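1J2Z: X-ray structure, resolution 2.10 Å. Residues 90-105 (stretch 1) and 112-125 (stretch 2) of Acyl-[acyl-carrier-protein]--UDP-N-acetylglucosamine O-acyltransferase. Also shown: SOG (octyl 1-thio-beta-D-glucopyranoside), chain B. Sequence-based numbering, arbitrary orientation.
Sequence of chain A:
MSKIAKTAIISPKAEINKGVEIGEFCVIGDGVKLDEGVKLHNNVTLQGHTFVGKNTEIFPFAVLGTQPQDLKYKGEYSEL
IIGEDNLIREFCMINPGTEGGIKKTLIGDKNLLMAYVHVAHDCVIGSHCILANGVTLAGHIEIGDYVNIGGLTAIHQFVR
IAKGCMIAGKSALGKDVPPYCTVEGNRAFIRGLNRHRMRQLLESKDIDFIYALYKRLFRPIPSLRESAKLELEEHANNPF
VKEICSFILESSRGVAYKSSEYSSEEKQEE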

# COMPACT_ATOMS: atom_id res chain seq x y z
N GLU A 90 1.04 0.03 12.96
CA GLU A 90 1.59 -1.17 12.35
C GLU A 90 2.16 -1.03 10.93
O GLU A 90 1.58 -0.35 10.08
CB GLU A 90 0.52 -2.27 12.32
CG GLU A 90 0.00 -2.71 13.68
CD GLU A 90 -1.09 -1.81 14.24
OE1 GLU A 90 -1.74 -2.24 15.22
OE2 GLU A 90 -1.30 -0.69 13.73
N PHE A 91 3.29 -1.68 10.69
CA PHE A 91 3.94 -1.69 9.38
C PHE A 91 4.53 -0.38 8.88
O PHE A 91 4.84 -0.26 7.69
CB PHE A 91 2.98 -2.25 8.33
CG PHE A 91 2.26 -3.50 8.77
CD1 PHE A 91 0.88 -3.52 8.89
CD2 PHE A 91 2.98 -4.64 9.09
CE1 PHE A 91 0.21 -4.66 9.32
CE2 PHE A 91 2.33 -5.80 9.52
CZ PHE A 91 0.94 -5.81 9.64
N CYS A 92 4.68 0.60 9.75
CA CYS A 92 5.29 1.86 9.32
C CYS A 92 6.78 1.61 9.12
O CYS A 92 7.36 0.74 9.77
CB CYS A 92 5.11 2.96 10.36
SG CYS A 92 3.49 3.71 10.34
N MET A 93 7.39 2.36 8.22
CA MET A 93 8.82 2.20 7.95
C MET A 93 9.39 3.60 7.84
O MET A 93 8.99 4.37 6.97
CB MET A 93 9.01 1.42 6.65
CG MET A 93 10.37 0.75 6.51
SD MET A 93 11.62 1.83 5.82
CE MET A 93 11.41 1.52 4.06
N ILE A 94 10.32 3.93 8.73
CA ILE A 94 10.91 5.26 8.77
C ILE A 94 12.43 5.17 8.77
O ILE A 94 13.02 4.50 9.62
CB ILE A 94 10.45 6.02 10.02
CG1 ILE A 94 8.92 6.08 10.06
CG2 ILE A 94 11.02 7.43 10.02
CD1 ILE A 94 8.36 6.74 11.29
N ASN A 95 13.06 5.85 7.82
CA ASN A 95 14.52 5.84 7.71
C ASN A 95 15.15 7.13 8.19
O ASN A 95 14.50 8.18 8.23
CB ASN A 95 14.92 5.62 6.25
CG ASN A 95 14.32 4.36 5.67
OD1 ASN A 95 14.51 3.27 6.20
ND2 ASN A 95 13.59 4.50 4.57
N PRO A 96 16.43 7.07 8.58
CA PRO A 96 17.17 8.25 9.06
C PRO A 96 17.64 9.03 7.84
O PRO A 96 17.43 8.59 6.70
CB PRO A 96 18.32 7.64 9.86
CG PRO A 96 18.56 6.34 9.16
CD PRO A 96 17.17 5.83 8.90
N GLY A 97 18.27 10.18 8.06
CA GLY A 97 18.72 11.01 6.96
C GLY A 97 19.97 10.55 6.23
O GLY A 97 20.41 9.42 6.41
N THR A 98 20.51 11.43 5.39
CA THR A 98 21.72 11.14 4.62
C THR A 98 22.66 12.35 4.66
O THR A 98 22.25 13.46 5.02
CB THR A 98 21.41 10.85 3.13
OG1 THR A 98 20.78 12.00 2.55
CG2 THR A 98 20.51 9.64 2.98
N GLU A 99 23.90 12.13 4.26
CA GLU A 99 24.89 13.20 4.25
C GLU A 99 24.53 14.26 3.21
O GLU A 99 24.78 15.45 3.41
CB GLU A 99 26.28 12.63 3.95
CG GLU A 99 27.37 13.68 3.87
CD GLU A 99 28.75 13.08 3.68
OE1 GLU A 99 28.94 12.33 2.70
OE2 GLU A 99 29.63 13.35 4.52
N GLY A 100 23.93 13.83 2.11
CA GLY A 100 23.53 14.75 1.06
C GLY A 100 22.31 15.56 1.44
O GLY A 100 22.06 16.62 0.86
N GLY A 101 21.56 15.07 2.42
CA GLY A 101 20.37 15.76 2.87
C GLY A 101 20.66 16.61 4.09
O GLY A 101 21.49 17.52 4.03
N ILE A 102 20.00 16.32 5.21
CA ILE A 102 20.23 17.07 6.44
C ILE A 102 20.75 16.15 7.54
O ILE A 102 20.67 16.48 8.72
CB ILE A 102 18.94 17.77 6.93
CG1 ILE A 102 17.81 16.74 7.09
CG2 ILE A 102 18.54 18.87 5.95
CD1 ILE A 102 16.51 17.33 7.61
N LYS A 103 21.26 15.00 7.13
CA LYS A 103 21.82 14.00 8.05
C LYS A 103 20.83 13.51 9.09
O LYS A 103 21.24 12.97 10.12
CB LYS A 103 23.06 14.57 8.75
CG LYS A 103 24.17 15.01 7.79
CD LYS A 103 25.40 15.55 8.53
CE LYS A 103 26.08 14.46 9.36
NZ LYS A 103 27.27 14.97 10.10
N LYS A 104 19.54 13.67 8.83
CA LYS A 104 18.54 13.21 9.78
C LYS A 104 17.11 13.26 9.24
O LYS A 104 16.82 13.94 8.25
CB LYS A 104 18.60 14.07 11.05
CG LYS A 104 18.10 15.49 10.84
CD LYS A 104 18.22 16.36 12.09
CE LYS A 104 19.64 16.87 12.29
NZ LYS A 104 20.03 17.82 11.20
N THR A 105 16.24 12.51 9.89
CA THR A 105 14.82 12.48 9.58
C THR A 105 14.25 12.92 10.92
O THR A 105 14.59 12.35 11.96
CB THR A 105 14.34 11.07 9.23
OG1 THR A 105 14.87 10.71 7.95
CG2 THR A 105 12.81 11.03 9.19
N LEU A 112 0.11 11.31 14.47
CA LEU A 112 -0.44 9.98 14.30
C LEU A 112 -0.05 9.54 12.90
O LEU A 112 -0.39 10.19 11.92
CB LEU A 112 -1.97 10.01 14.43
CG LEU A 112 -2.69 8.72 13.99
CD1 LEU A 112 -2.16 7.52 14.77
CD2 LEU A 112 -4.19 8.88 14.18
N LEU A 113 0.72 8.46 12.82
CA LEU A 113 1.11 7.91 11.52
C LEU A 113 0.43 6.55 11.49
O LEU A 113 0.84 5.63 12.20
CB LEU A 113 2.64 7.74 11.42
CG LEU A 113 3.53 8.93 11.83
CD1 LEU A 113 4.98 8.61 11.45
CD2 LEU A 113 3.08 10.19 11.14
N MET A 114 -0.62 6.44 10.68
CA MET A 114 -1.37 5.20 10.58
C MET A 114 -0.54 4.09 9.93
O MET A 114 0.61 4.31 9.54
CB MET A 114 -2.67 5.43 9.81
CG MET A 114 -3.67 6.28 10.60
SD MET A 114 -5.26 6.53 9.80
CE MET A 114 -5.46 8.28 10.02
N ALA A 115 -1.13 2.91 9.81
CA ALA A 115 -0.43 1.75 9.25
C ALA A 115 0.08 1.90 7.83
O ALA A 115 -0.49 2.63 7.01
CB ALA A 115 -1.32 0.51 9.36
N TYR A 116 1.17 1.19 7.55
CA TYR A 116 1.82 1.18 6.24
C TYR A 116 2.38 2.53 5.78
O TYR A 116 2.66 2.71 4.60
CB TYR A 116 0.86 0.65 5.17
CG TYR A 116 0.01 -0.54 5.60
CD1 TYR A 116 -1.26 -0.35 6.12
CD2 TYR A 116 0.48 -1.85 5.47
CE1 TYR A 116 -2.06 -1.42 6.51
CE2 TYR A 116 -0.31 -2.94 5.85
CZ TYR A 116 -1.59 -2.71 6.37
OH TYR A 116 -2.39 -3.74 6.77
N VAL A 117 2.53 3.47 6.71
CA VAL A 117 3.08 4.78 6.35
C VAL A 117 4.60 4.72 6.24
O VAL A 117 5.27 4.18 7.11
CB VAL A 117 2.71 5.87 7.41
CG1 VAL A 117 3.59 7.11 7.22
CG2 VAL A 117 1.24 6.25 7.29
N HIS A 118 5.14 5.25 5.15
CA HIS A 118 6.59 5.27 4.99
C HIS A 118 7.13 6.69 4.97
O HIS A 118 6.65 7.53 4.21
CB HIS A 118 7.04 4.57 3.70
CG HIS A 118 8.50 4.76 3.40
ND1 HIS A 118 8.95 5.37 2.25
CD2 HIS A 118 9.60 4.46 4.13
CE1 HIS A 118 10.27 5.44 2.29
NE2 HIS A 118 10.69 4.89 3.41
N VAL A 119 8.12 6.96 5.81
CA VAL A 119 8.74 8.27 5.86
C VAL A 119 10.18 8.09 5.40
O VAL A 119 10.98 7.45 6.08
CB VAL A 119 8.71 8.86 7.28
CG1 VAL A 119 9.43 10.22 7.30
CG2 VAL A 119 7.28 9.02 7.74
N ALA A 120 10.49 8.63 4.23
CA ALA A 120 11.83 8.50 3.67
C ALA A 120 12.90 9.35 4.35
O ALA A 120 12.60 10.23 5.16
CB ALA A 120 11.81 8.81 2.16
N HIS A 121 14.15 9.07 4.01
CA HIS A 121 15.28 9.78 4.57
C HIS A 121 15.17 11.29 4.40
O HIS A 121 14.62 11.79 3.41
CB HIS A 121 16.57 9.32 3.89
CG HIS A 121 16.64 9.65 2.43
ND1 HIS A 121 16.19 8.79 1.45
CD2 HIS A 121 17.10 10.75 1.79
CE1 HIS A 121 16.37 9.35 0.27
NE2 HIS A 121 16.91 10.54 0.45
N ASP A 122 15.70 12.01 5.38
CA ASP A 122 15.73 13.47 5.36
C ASP A 122 14.39 14.22 5.40
O ASP A 122 14.34 15.40 5.08
CB ASP A 122 16.54 13.94 4.15
CG ASP A 122 17.95 13.39 4.16
OD1 ASP A 122 18.72 13.72 5.09
OD2 ASP A 122 18.30 12.63 3.24
N CYS A 123 13.32 13.54 5.78
CA CYS A 123 12.03 14.21 5.87
C CYS A 123 11.93 14.91 7.22
O CYS A 123 12.59 14.53 8.19
CB CYS A 123 10.88 13.22 5.72
SG CYS A 123 10.61 12.62 4.02
N VAL A 124 11.10 15.93 7.27
CA VAL A 124 10.89 16.68 8.49
C VAL A 124 9.39 16.84 8.69
O VAL A 124 8.72 17.45 7.86
CB VAL A 124 11.54 18.08 8.43
CG1 VAL A 124 11.15 18.89 9.66
CG2 VAL A 124 13.05 17.95 8.34
N ILE A 125 8.88 16.28 9.78
CA ILE A 125 7.47 16.37 10.10
C ILE A 125 7.36 17.13 11.41
O ILE A 125 8.15 16.90 12.33
CB ILE A 125 6.85 14.96 10.27
CG1 ILE A 125 6.88 14.22 8.93
CG2 ILE A 125 5.42 15.08 10.78
CD1 ILE A 125 6.42 12.78 9.01
C1 SOG B . 13.06 8.15 -3.01
C2 SOG B . 14.20 7.99 -1.96
C3 SOG B . 14.06 6.64 -1.26
C4 SOG B . 12.70 6.60 -0.57
C5 SOG B . 11.58 6.76 -1.64
C6 SOG B . 10.21 6.75 -0.99
C1' SOG B . 12.75 9.38 -5.04
C2' SOG B . 11.62 10.37 -5.21
C3' SOG B . 11.62 10.97 -6.60
C4' SOG B . 10.48 11.97 -6.78
C5' SOG B . 10.48 12.57 -8.18
C6' SOG B . 9.27 13.45 -8.40
C7' SOG B . 9.27 14.05 -9.78
C8' SOG B . 8.05 14.93 -9.97
S1 SOG B . 13.16 9.42 -3.67
O2 SOG B . 15.47 8.08 -2.61
O3 SOG B . 15.09 6.49 -0.29
O4 SOG B . 12.53 5.37 0.11
O5 SOG B . 11.78 8.02 -2.33
O6 SOG B . 9.76 5.42 -0.82

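Leu 112 lies beyond reach of stretch 1, so the contact opens at Leu 113, whose side chain points toward the other stretch and meets Ile 94 (CD1 to CD1, 3.9 Å). Its neighbour Met 114 turns its side chain away and contributes its backbone instead: Met 114 O lies 3.0 Å from Cys 92 SG.

Met 114 to Val 117 form a type II beta turn that runs alongside the loop at Glu 90 to Cys 92. Glu 90 O serves two donors there, accepting a hydrogen bond from Tyr 116 N (3.0 Å, 155° at the hydrogen) and a CA-H...O contact from Ala 115 CA (3.0 Å). Phe 91 and Tyr 116 have nearly the same backbone conformation, phi/psi 67/14 and 63/16, and chi1 in m for both. Their rings lie near parallel, planes at 24°, but the 5.0 Å centroid separation includes a slide that leaves little overlap; Phe 91 CD1 and Tyr 116 CE2 approach to 3.3 Å.

At His 118 and Val 119 the backbone pairs in parallel with Met 93 and Ile 94, and Val 117 O supplies the first hydrogen bond of the ladder. Val 117 O accepts from Met 93 N (3.0 Å, 159°), Val 119 N donates to Met 93 O (3.0 Å, 156°), and Val 119 O accepts from Asn 95 N (3.1 Å, 166°). Such alternation, with Met 93 bonded to the residues before and after His 118, is the signature of a parallel bridge; the CA atoms of Met 93 and His 118 are 4.8 Å apart. Met 93 and His 118 share one sheet face, where Met 93 SD sits 4.6 Å from the His 118 imidazole centroid, obliquely. Ile 94 and Val 119 occupy the other face, packing Ile 94 CG2 against Val 119 CB at 3.9 Å.

Ala 120 begins a second type II turn, ending at Cys 123. Within it, His 121 ND1 makes a weak hydrogen bond to octyl thioglucoside O3 (3.1 Å, 120°), while His 121 CB lies 3.0 Å from Pro 96 O.

Asp 122 has the largest area covered by the opposing stretch, 104 Å². Its carboxylate gathers donors from the loop: Asp 122 OD1 accepts from Thr 98 N and Ile 102 N, both at 2.9 Å, and Asp 122 OD2 from Thr 98 OG1 at 2.7 Å. The close fit leaves no space for a beta carbon on Gly 101, since an ideal CB would fall 2.1 Å from Asp 122 CG. Asp 122 N donates a weak bond to Thr 105 OG1 (3.0 Å, 125°), a hydroxyl that itself donates to Asn 95 O at 2.6 Å.

Cys 123 O takes a CA-H...O contact from Thr 105 CA at 3.3 Å, and Val 124 CG2 meets Ile 102 CD1 at 3.6 Å; Ile 125 makes no contact with stretch 1.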